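Local coordinates for protein nodulation fucosyltransferase NodZ (Bradyrhizobium sp., PDB 2HHC) that is a nodulation fucosyltransferase, NodZ, with the two-domain GT-B architecture of Rossmann-like halves, at residues C44-P49 with P55-P60. Residues are numbered along the deposited sequence; the frame is centred on the assembly and turned at random. Where two conformers were deposited one is given.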
loop_
_atom_site.group_PDB
_atom_site.type_symbol
_atom_site.label_atom_id
_atom_site.label_comp_id
_atom_site.label_asym_id
_atom_site.label_seq_id
_atom_site.Cartn_x
_atom_site.Cartn_y
_atom_site.Cartn_z
ATOM N N CYS A 44 -6.772 9.460 -4.750
ATOM C CA CYS A 44 -7.526 8.936 -5.891
ATOM C C CYS A 44 -8.897 8.390 -5.522
ATOM O O CYS A 44 -9.760 8.224 -6.381
ATOM C CB CYS A 44 -6.718 7.862 -6.667
ATOM S SG CYS A 44 -6.224 6.462 -5.695
ATOM N N TYR A 45 -9.099 8.099 -4.240
ATOM C CA TYR A 45 -10.361 7.507 -3.819
ATOM C C TYR A 45 -11.356 8.517 -3.259
ATOM O O TYR A 45 -12.504 8.171 -3.000
ATOM C CB TYR A 45 -10.156 6.440 -2.799
ATOM C CG TYR A 45 -9.375 5.298 -3.340
ATOM C CD1 TYR A 45 -9.859 4.525 -4.380
ATOM C CD2 TYR A 45 -8.132 5.027 -2.840
ATOM C CE1 TYR A 45 -9.108 3.465 -4.901
ATOM C CE2 TYR A 45 -7.373 3.997 -3.357
ATOM C CZ TYR A 45 -7.863 3.217 -4.336
ATOM O OH TYR A 45 -7.087 2.195 -4.811
ATOM N N VAL A 46 -10.942 9.747 -3.033
ATOM C CA VAL A 46 -11.830 10.730 -2.417
ATOM C C VAL A 46 -12.068 11.878 -3.412
ATOM O O VAL A 46 -11.109 12.546 -3.815
ATOM C CB VAL A 46 -11.186 11.228 -1.120
ATOM C CG1 VAL A 46 -11.984 12.368 -0.463
ATOM C CG2 VAL A 46 -11.061 10.033 -0.156
ATOM N N GLU A 47 -13.330 12.145 -3.719
ATOM C CA GLU A 47 -13.713 13.145 -4.712
ATOM C C GLU A 47 -13.367 14.573 -4.266
ATOM O O GLU A 47 -12.922 15.394 -5.053
ATOM C CB GLU A 47 -15.236 13.001 -4.982
ATOM C CG GLU A 47 -15.808 13.779 -6.186
ATOM C CD GLU A 47 -17.355 13.744 -6.262
ATOM O OE1 GLU A 47 -18.024 14.204 -5.304
ATOM O OE2 GLU A 47 -17.909 13.282 -7.294
ATOM N N GLN A 48 -13.525 14.844 -2.989
ATOM C CA GLN A 48 -13.349 16.196 -2.457
ATOM C C GLN A 48 -11.841 16.460 -2.260
ATOM O O GLN A 48 -11.210 15.812 -1.439
ATOM C CB GLN A 48 -14.106 16.307 -1.131
ATOM C CG GLN A 48 -15.617 16.105 -1.204
ATOM C CD GLN A 48 -16.102 14.637 -1.306
ATOM O OE1 GLN A 48 -15.359 13.686 -1.057
ATOM N NE2 GLN A 48 -17.391 14.471 -1.668
ATOM N N PRO A 49 -11.243 17.444 -2.975
ATOM C CA PRO A 49 -9.790 17.506 -3.023
ATOM C C PRO A 49 -9.064 17.946 -1.749
ATOM O O PRO A 49 -7.848 17.729 -1.611
ATOM C CB PRO A 49 -9.540 18.581 -4.078
ATOM C CG PRO A 49 -10.707 19.439 -3.982
ATOM C CD PRO A 49 -11.851 18.517 -3.787
ATOM N N PRO A 55 -8.875 9.313 7.494
ATOM C CA PRO A 55 -10.016 8.912 8.313
ATOM C C PRO A 55 -11.220 8.302 7.609
ATOM O O PRO A 55 -12.110 7.816 8.234
ATOM C CB PRO A 55 -10.425 10.214 9.018
ATOM C CG PRO A 55 -9.268 11.130 8.842
ATOM C CD PRO A 55 -8.603 10.751 7.596
ATOM N N ALA A 56 -11.242 8.395 6.292
ATOM C CA ALA A 56 -12.293 7.755 5.545
ATOM C C ALA A 56 -12.123 6.223 5.532
ATOM O O ALA A 56 -13.091 5.520 5.341
ATOM C CB ALA A 56 -12.375 8.326 4.117
ATOM N N PHE A 57 -10.889 5.749 5.757
ATOM C CA PHE A 57 -10.604 4.341 5.696
ATOM C C PHE A 57 -10.071 3.723 6.979
ATOM O O PHE A 57 -10.253 2.526 7.200
ATOM C CB PHE A 57 -9.607 4.095 4.547
ATOM C CG PHE A 57 -10.163 4.539 3.197
ATOM C CD1 PHE A 57 -11.175 3.860 2.570
ATOM C CD2 PHE A 57 -9.740 5.723 2.623
ATOM C CE1 PHE A 57 -11.720 4.325 1.384
ATOM C CE2 PHE A 57 -10.282 6.203 1.428
ATOM C CZ PHE A 57 -11.251 5.496 0.801
ATOM N N PHE A 58 -9.410 4.563 7.786
ATOM C CA PHE A 58 -8.767 4.094 9.032
ATOM C C PHE A 58 -9.318 4.868 10.214
ATOM O O PHE A 58 -9.746 6.000 10.082
ATOM C CB PHE A 58 -7.252 4.283 8.933
ATOM C CG PHE A 58 -6.614 3.386 7.913
ATOM C CD1 PHE A 58 -6.276 2.095 8.228
ATOM C CD2 PHE A 58 -6.452 3.801 6.641
ATOM C CE1 PHE A 58 -5.735 1.267 7.265
ATOM C CE2 PHE A 58 -5.902 2.958 5.679
ATOM C CZ PHE A 58 -5.541 1.700 6.011
ATOM N N GLU A 59 -9.216 4.248 11.371
ATOM C CA GLU A 59 -9.607 4.877 12.633
ATOM C C GLU A 59 -8.616 5.950 13.058
ATOM O O GLU A 59 -7.433 5.902 12.651
ATOM C CB GLU A 59 -9.772 3.796 13.712
ATOM C CG GLU A 59 -10.929 2.819 13.393
ATOM C CD GLU A 59 -11.220 1.871 14.476
ATOM O OE1 GLU A 59 -10.351 1.645 15.346
ATOM O OE2 GLU A 59 -12.359 1.344 14.495
ATOM N N PRO A 60 -9.088 6.939 13.834
ATOM C CA PRO A 60 -8.172 7.969 14.346
ATOM C C PRO A 60 -6.983 7.380 15.035
ATOM O O PRO A 60 -7.125 6.393 15.764
ATOM C CB PRO A 60 -9.039 8.715 15.382
ATOM C CG PRO A 60 -10.427 8.493 14.971
ATOM C CD PRO A 60 -10.470 7.144 14.311
#
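With chi1 at -60°, F57 carries CG beside its own backbone N and anti to the carbonyl carbon, and the ring reaches out from the short, weakly bonded helical turn around 55-57 toward the loop that runs ahead of it. Y45, modelled in two conformers, has almost the same first torsion in the one described here, -63°, which turns its phenol away from F57 and presents the CB methylene to the F57 ring. The far end of that ring makes the touch: F57 CZ lies 3.9 Å from Y45 CB, and the approach to the ring is oblique. V46 meets the neighbouring rim carbon through one branch, its CG2 4.2 Å from F57 CE2, also obliquely. So two consecutive loop residues receive the end of one phenylalanine, through a methylene and a methyl.

Within its own segment, A56 CB stands 3.9 Å above one face of F57, displaced toward the rim. The contact across the segments is apolar and small, about 106 Å² in all, with no hydrogen bond; the backbones stay apart, V46 CA being 8.5 Å from A56 CA.

F15, at the start of helix 15-32, joins the two sides: its ring stacks on Y45 in this conformer and meets F57 edge-to-face. Helix 258-274 adds A267 against Y45, and I261 and L268 against F57, while V46 rests on A53. F57 is buried; Y45 and V46 remain partly exposed. The arrangement is a small aromatic and aliphatic cluster in the long connection between strand 35-39 and strand 63-64 of the sheet that includes strand 6-10, packed on a helix from the other half of a GT-B fold.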